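Side-chain contacts in histidine triad (HIT) protein (Marinobacter aquaeolei, PDB 3OHE), which is of unknown specificity but binds calcium ions and probably acts as a hydrolase on nucleotide-like substrates, as many other histidine triad proteins do: residues G17-C22 with L59-A64; G68-E71 with K77-V80; N30-V35 with G106-K111. One frame throughout, in Å; residues are numbered along the deposited sequence.

How the contacts relate
Followed from the N terminus, the chain first leaves 17-22, at the bend between strands 13-18 and 22-27, and then 30-35, on the way into strand 34-39. Contact 1 closes first, when helix 52-72 returns to 17-22 through residues 59-64. The same helix then supplies 68-71 to contact 2, a short closure made as the chain turns into strand 77-82. Contact 3 closes last, where the loop 106-111 reaches back to 30-35; its loop therefore encloses contact 2 and crosses that of contact 1. Contacts 1 and 2 fix two levels of one helix to the same antiparallel sheet, and Met69 CE, packing on Val35 CG2, joins contact 2 to contact 3.

Contact 1: G17-C22 with L59-A64; sequences GESRLC and LFESSA
Glu61, reaching out from helix 52-72, grips the bend at 17-22 with both oxygens of its carboxylate, and nearly all of this small interface is built round that one group. Two hydrogen bonds cross the contact. Ser19 OG donates to Glu61 OE1 over 2.6 Å, coming from above the carboxylate plane, 45° out of it. The backbone takes the other oxygen: Leu21 N donates a hydrogen bond to the syn lone pair of Glu61 OE2 at 3.1 Å, with an N-H...O angle of 152°. Glu61 arrives there with CG anti to its own carbonyl carbon (chi1 -66°) and the chain extended beyond, so that the acid spans the gap from the helix.

A second set of bonds shapes the bend itself. Ser19 OG also accepts from Cys22 N at 2.9 Å, closing an ST motif, while Ser19 N donates to Cys22 O across 2.9 Å. The buried serine hydroxyl is thus used in both directions, and the residue that receives the acid is itself held by the turn.

Charge enters from Arg57, one helical turn earlier, whose NE forms a salt bridge with Glu61 OE2; together these donors are likely to favour the ionised carboxylate. Were Glu61 lost, an alanine in its place would probably leave Ser19 OG and Leu21 N without the carboxylate oxygens they donate to, and Arg57 without this salt bridge. Carbon contacts with the acid are slight: Leu21 CB lies 3.7 Å from Glu61 OE2. Arg20, by contrast, sends its NE to the terminal carboxylate of Ala137. What results is an ST motif in the connection of a beta hairpin, pinned by a buried helix carboxylate to the helix that packs on the antiparallel sheet of the HIT fold.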
# COMPACT_ATOMS: atom_id res chain seq x y z
N GLY A 17 2.64 -6.43 19.81
CA GLY A 17 1.46 -6.13 20.61
C GLY A 17 0.21 -6.30 19.79
O GLY A 17 0.23 -6.97 18.73
N GLU A 18 -0.87 -5.72 20.30
CA GLU A 18 -2.20 -5.86 19.70
C GLU A 18 -2.87 -4.50 19.66
O GLU A 18 -2.98 -3.82 20.70
CB GLU A 18 -3.09 -6.77 20.57
CG GLU A 18 -2.54 -8.15 20.76
CD GLU A 18 -3.30 -9.02 21.75
OE1 GLU A 18 -4.06 -8.48 22.58
OE2 GLU A 18 -3.09 -10.25 21.67
N SER A 19 -3.38 -4.13 18.50
CA SER A 19 -4.31 -3.01 18.42
C SER A 19 -5.73 -3.55 18.62
O SER A 19 -5.94 -4.76 18.78
CB SER A 19 -4.18 -2.34 17.08
OG SER A 19 -4.54 -3.22 16.04
N ARG A 20 -6.72 -2.67 18.54
CA ARG A 20 -8.10 -3.10 18.68
C ARG A 20 -8.45 -4.15 17.64
O ARG A 20 -9.05 -5.19 17.97
CB ARG A 20 -9.05 -1.91 18.60
CG ARG A 20 -10.46 -2.22 19.12
CD ARG A 20 -11.36 -1.01 19.19
NE ARG A 20 -10.79 -0.03 20.12
CZ ARG A 20 -11.32 1.15 20.37
NH1 ARG A 20 -12.43 1.53 19.74
NH2 ARG A 20 -10.71 1.99 21.21
N LEU A 21 -8.02 -3.95 16.39
CA LEU A 21 -8.35 -4.87 15.31
C LEU A 21 -7.25 -5.86 14.92
O LEU A 21 -7.58 -6.92 14.37
CB LEU A 21 -8.74 -4.02 14.07
CG LEU A 21 -9.12 -4.76 12.78
CD1 LEU A 21 -10.38 -5.59 13.00
CD2 LEU A 21 -9.30 -3.76 11.65
N CYS A 22 -5.99 -5.52 15.16
CA CYS A 22 -4.87 -6.20 14.50
C CYS A 22 -3.82 -6.75 15.44
O CYS A 22 -3.51 -6.18 16.50
CB CYS A 22 -4.12 -5.24 13.56
SG CYS A 22 -5.14 -4.51 12.25
N LEU A 59 -7.82 1.65 8.56
CA LEU A 59 -7.29 2.93 8.12
C LEU A 59 -6.87 3.80 9.30
O LEU A 59 -5.79 4.40 9.31
CB LEU A 59 -8.33 3.66 7.26
CG LEU A 59 -8.05 5.13 6.93
CD1 LEU A 59 -6.82 5.28 6.04
CD2 LEU A 59 -9.33 5.77 6.28
N PHE A 60 -7.74 3.91 10.30
CA PHE A 60 -7.42 4.70 11.51
C PHE A 60 -6.10 4.19 12.11
O PHE A 60 -5.19 4.98 12.42
CB PHE A 60 -8.55 4.62 12.55
CG PHE A 60 -8.15 5.16 13.87
CD1 PHE A 60 -8.06 6.51 14.09
CD2 PHE A 60 -7.71 4.30 14.88
CE1 PHE A 60 -7.64 6.99 15.35
CE2 PHE A 60 -7.28 4.77 16.11
CZ PHE A 60 -7.23 6.12 16.32
N GLU A 61 -6.00 2.89 12.30
CA GLU A 61 -4.82 2.30 12.93
C GLU A 61 -3.58 2.49 12.07
O GLU A 61 -2.49 2.82 12.59
CB GLU A 61 -5.04 0.80 13.24
CG GLU A 61 -6.14 0.62 14.30
CD GLU A 61 -6.34 -0.83 14.75
OE1 GLU A 61 -5.62 -1.68 14.23
OE2 GLU A 61 -7.21 -1.09 15.62
N SER A 62 -3.69 2.27 10.78
CA SER A 62 -2.57 2.39 9.85
C SER A 62 -2.05 3.82 9.79
O SER A 62 -0.84 4.06 9.83
CB SER A 62 -2.99 1.95 8.46
OG SER A 62 -1.95 2.12 7.52
N SER A 63 -2.97 4.78 9.67
CA SER A 63 -2.57 6.19 9.64
C SER A 63 -1.92 6.61 10.93
O SER A 63 -0.93 7.37 10.93
CB SER A 63 -3.75 7.07 9.31
OG SER A 63 -4.02 6.99 7.92
N ALA A 64 -2.42 6.17 12.08
CA ALA A 64 -1.85 6.53 13.38
C ALA A 64 -0.47 5.88 13.53
O ALA A 64 0.51 6.51 13.97
CB ALA A 64 -2.79 6.11 14.53

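Contact 2: G68-E71 with K77-V80; sequences GMME and KMNV
Met70, near the end of helix 52-72, faces Met78, near the start of strand 77-82, and there the two backbones come to within 7.1 Å, measured between the CA atoms of these two residues. All three methionines here are selenomethionines. Met70 and Met78 slide past each other in opposite directions, their CG and SE atoms lying alongside. Both side chains fold back on themselves: the bend at chi2 (-74° in Met70, -61° in Met78) brings SE back toward the backbone, and a further bend at chi3 then turns CE. Met78 was deposited in two conformers, so the very short CG-to-CG approach of this pair in the given copy is doubtful.

The coverage by Met70 does not stop at that neighbour. Its SE lies 3.7 Å from Lys77 C, and its methyl CE comes to 3.9 Å from Lys77 N, so the tip lies against the strand backbone. Met69 crosses Met78 at about a right angle, Met69 SE lying 4.2 Å from Met78 CE in the given conformer, and also packs on His94 and Val96 of the adjacent strand.

Met78 O is held by two donors of its own strand, Lys77 NZ at 3.0 Å and Asn79 ND2 at 2.9 Å; Lys77 NZ lies in the carbonyl plane, whereas Asn79 ND2 comes from above it. Lys77 NZ is also hydrogen-bonded to Leu83 O and salt-bridged to Glu46 OE2, both of the second subunit. The chemistry therefore divides the strand: methionine side chains from both helix and strand meet by apolar contact, without a hydrogen bond, while hydrogen bonds and charge tie the strand to the dimer partner.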
# COMPACT_ATOMS: atom_id res chain seq x y z
N GLY A 68 3.10 8.04 13.64
CA GLY A 68 3.88 7.82 14.84
C GLY A 68 5.25 7.21 14.56
O GLY A 68 6.24 7.61 15.20
N MSE A 69 5.33 6.24 13.64
CA MSE A 69 6.62 5.67 13.27
C MSE A 69 7.53 6.68 12.62
O MSE A 69 8.75 6.68 12.84
CB MSE A 69 6.42 4.50 12.31
CG MSE A 69 5.86 3.25 12.91
SE MSE A 69 5.67 1.79 11.65
CE MSE A 69 7.55 1.29 11.42
N MSE A 70 6.96 7.58 11.81
CA MSE A 70 7.78 8.59 11.18
C MSE A 70 8.52 9.43 12.20
O MSE A 70 9.74 9.70 12.03
CB MSE A 70 6.93 9.45 10.26
CG MSE A 70 6.63 8.81 8.96
SE MSE A 70 8.23 8.82 7.78
CE MSE A 70 8.25 10.74 7.36
N GLU A 71 7.83 9.85 13.26
CA GLU A 71 8.49 10.66 14.29
C GLU A 71 9.44 9.80 15.14
O GLU A 71 10.56 10.20 15.45
CB GLU A 71 7.47 11.43 15.11
CG GLU A 71 8.13 12.48 16.01
CD GLU A 71 8.64 13.75 15.34
OE1 GLU A 71 8.40 13.96 14.11
OE2 GLU A 71 9.26 14.57 16.05
N LYS A 77 10.41 9.11 4.60
CA LYS A 77 9.23 8.78 3.82
C LYS A 77 8.68 7.45 4.34
O LYS A 77 9.44 6.59 4.68
CB LYS A 77 9.59 8.65 2.34
CG LYS A 77 8.43 8.51 1.39
CD LYS A 77 7.55 9.78 1.32
CE LYS A 77 6.23 9.58 0.51
NZ LYS A 77 5.40 8.45 1.07
N MSE A 78 7.35 7.34 4.38
CA MSE A 78 6.73 6.04 4.63
C MSE A 78 6.44 5.29 3.37
O MSE A 78 6.15 5.88 2.33
CB MSE A 78 5.41 6.19 5.39
CG MSE A 78 5.58 6.69 6.79
SE MSE A 78 6.65 5.54 7.96
CE MSE A 78 5.71 3.89 8.02
N ASN A 79 6.51 3.97 3.48
CA ASN A 79 5.99 3.08 2.42
C ASN A 79 4.96 2.16 3.09
O ASN A 79 5.26 1.50 4.09
CB ASN A 79 7.09 2.25 1.80
CG ASN A 79 8.10 3.01 0.93
OD1 ASN A 79 9.02 2.33 0.43
ND2 ASN A 79 7.95 4.30 0.71
N VAL A 80 3.74 2.15 2.56
CA VAL A 80 2.64 1.37 3.09
C VAL A 80 2.10 0.53 1.95
O VAL A 80 1.89 1.02 0.83
CB VAL A 80 1.54 2.27 3.70
CG1 VAL A 80 0.38 1.43 4.28
CG2 VAL A 80 2.13 3.13 4.84

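Contact 3: N30-V35 with G106-K111; sequences NTWPWV and GPVWGK
Val108 wedges between Trp32 and Trp34, bringing the long loop after strand 92-97 of the HIT fold back to the entrance of strand 34-39. It opens a type II beta turn, 108-111, in which Gly110 supplies the positive phi. At the base of the side chain, CB lies 3.8 Å from Trp32 CH2, so contact with the indole begins before the branches diverge. The first branch, CG1, is anti to the carbonyl carbon (chi1 -54°), which directs it over the middle of the Trp32 ring system. It makes a CH-pi contact there, 3.6 Å from the centroid of the five-membered ring and 16° off the normal. The opposite face of that indole receives Thr31 CG2, offset toward the rim, so the ring is held between two methyl groups.

The second branch, CG2, turns to Trp34. Its nearest atom there is CZ3 at 3.9 Å, and it sits over the six-membered ring in a looser CH-pi contact, its centroid distance being 4.3 Å. In the given conformer of Trp109, Val108 CG2 also lies over one face of that indole, 4.1 Å above the plane and offset toward its rim. No hydrogen bond crosses the interface.

Trp109 adds an oblique aromatic pair with Trp34, the planes standing at 82° and Trp34 CH2 lying 3.6 Å from Trp109 CD1; two conformers were deposited for Trp109, so its exact pose is less certain. It also meets His93 edge-to-face and packs on Pro107 of the second subunit. A glycerol, probably from the crystallisation liquor, lies beside it and may mark a pocket. Trp34 is fixed at its polar end as well, for the indole NE1 of Trp34 is hydrogen-bonded to ND1 of His93.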
# COMPACT_ATOMS: atom_id res chain seq x y z
N ASN A 30 16.18 -6.20 10.41
CA ASN A 30 16.53 -4.97 11.08
C ASN A 30 17.11 -3.92 10.12
O ASN A 30 17.50 -2.83 10.54
CB ASN A 30 17.43 -5.19 12.29
CG ASN A 30 18.84 -5.57 11.92
OD1 ASN A 30 19.24 -5.44 10.78
ND2 ASN A 30 19.62 -6.02 12.91
N THR A 31 17.12 -4.24 8.82
CA THR A 31 17.63 -3.33 7.79
C THR A 31 16.76 -2.05 7.69
O THR A 31 17.29 -0.98 7.39
CB THR A 31 17.73 -4.05 6.43
OG1 THR A 31 18.53 -5.23 6.62
CG2 THR A 31 18.39 -3.17 5.33
N TRP A 32 15.46 -2.17 7.93
CA TRP A 32 14.51 -1.04 7.93
C TRP A 32 13.54 -1.23 9.09
O TRP A 32 13.21 -2.37 9.38
CB TRP A 32 13.65 -0.95 6.64
CG TRP A 32 14.39 -0.88 5.38
CD1 TRP A 32 14.83 0.25 4.73
CD2 TRP A 32 14.85 -1.98 4.62
NE1 TRP A 32 15.50 -0.10 3.60
CE2 TRP A 32 15.54 -1.45 3.49
CE3 TRP A 32 14.67 -3.37 4.71
CZ2 TRP A 32 16.11 -2.24 2.53
CZ3 TRP A 32 15.23 -4.15 3.78
CH2 TRP A 32 15.94 -3.58 2.67
N PRO A 33 13.03 -0.13 9.69
CA PRO A 33 11.92 -0.24 10.65
C PRO A 33 10.66 -0.65 9.90
O PRO A 33 10.18 0.11 9.04
CB PRO A 33 11.83 1.17 11.26
CG PRO A 33 13.16 1.85 10.91
CD PRO A 33 13.50 1.27 9.58
N TRP A 34 10.14 -1.82 10.20
CA TRP A 34 9.12 -2.45 9.34
C TRP A 34 8.13 -3.18 10.24
O TRP A 34 8.48 -4.16 10.90
CB TRP A 34 9.84 -3.37 8.36
CG TRP A 34 9.03 -4.11 7.35
CD1 TRP A 34 7.69 -4.27 7.26
CD2 TRP A 34 9.60 -4.83 6.26
NE1 TRP A 34 7.39 -5.06 6.16
CE2 TRP A 34 8.55 -5.43 5.54
CE3 TRP A 34 10.91 -5.08 5.86
CZ2 TRP A 34 8.81 -6.23 4.42
CZ3 TRP A 34 11.14 -5.85 4.75
CH2 TRP A 34 10.11 -6.41 4.05
N VAL A 35 6.91 -2.65 10.28
CA VAL A 35 5.83 -3.16 11.14
C VAL A 35 4.65 -3.57 10.26
O VAL A 35 4.29 -2.83 9.31
CB VAL A 35 5.43 -2.11 12.18
CG1 VAL A 35 4.19 -2.55 12.99
CG2 VAL A 35 6.61 -1.81 13.13
N GLY A 106 14.37 2.76 -4.51
CA GLY A 106 13.53 1.64 -4.85
C GLY A 106 12.81 0.99 -3.68
O GLY A 106 13.03 1.37 -2.52
N PRO A 107 11.96 -0.01 -3.96
CA PRO A 107 11.26 -0.72 -2.91
C PRO A 107 12.21 -1.65 -2.15
O PRO A 107 13.28 -2.03 -2.67
CB PRO A 107 10.22 -1.54 -3.69
CG PRO A 107 10.79 -1.68 -5.10
CD PRO A 107 11.59 -0.47 -5.33
N VAL A 108 11.83 -2.00 -0.93
CA VAL A 108 12.67 -2.85 -0.11
C VAL A 108 12.55 -4.33 -0.42
O VAL A 108 13.52 -5.08 -0.22
CB VAL A 108 12.44 -2.62 1.41
CG1 VAL A 108 12.59 -1.12 1.77
CG2 VAL A 108 11.13 -3.22 1.89
N TRP A 109 11.39 -4.79 -0.89
CA TRP A 109 11.11 -6.25 -0.93
C TRP A 109 12.01 -7.04 -1.91
O TRP A 109 11.86 -6.85 -3.11
CB TRP A 109 9.62 -6.52 -1.25
CG TRP A 109 8.66 -5.84 -0.33
CD1 TRP A 109 8.26 -6.25 0.91
CD2 TRP A 109 7.96 -4.61 -0.59
NE1 TRP A 109 7.38 -5.34 1.45
CE2 TRP A 109 7.17 -4.34 0.54
CE3 TRP A 109 7.93 -3.73 -1.67
CZ2 TRP A 109 6.37 -3.21 0.63
CZ3 TRP A 109 7.10 -2.62 -1.59
CH2 TRP A 109 6.35 -2.37 -0.44
N GLY A 110 12.92 -7.90 -1.41
CA GLY A 110 13.82 -8.70 -2.25
C GLY A 110 15.12 -8.01 -2.65
O GLY A 110 15.88 -8.55 -3.45
N LYS A 111 15.40 -6.83 -2.10
CA LYS A 111 16.67 -6.13 -2.36
C LYS A 111 17.90 -6.94 -1.87
O LYS A 111 18.90 -7.04 -2.59
CB LYS A 111 16.69 -4.74 -1.71
CG LYS A 111 18.03 -3.98 -1.81
CD LYS A 111 18.30 -3.43 -3.21
CE LYS A 111 19.66 -2.75 -3.27
NZ LYS A 111 19.84 -1.85 -4.45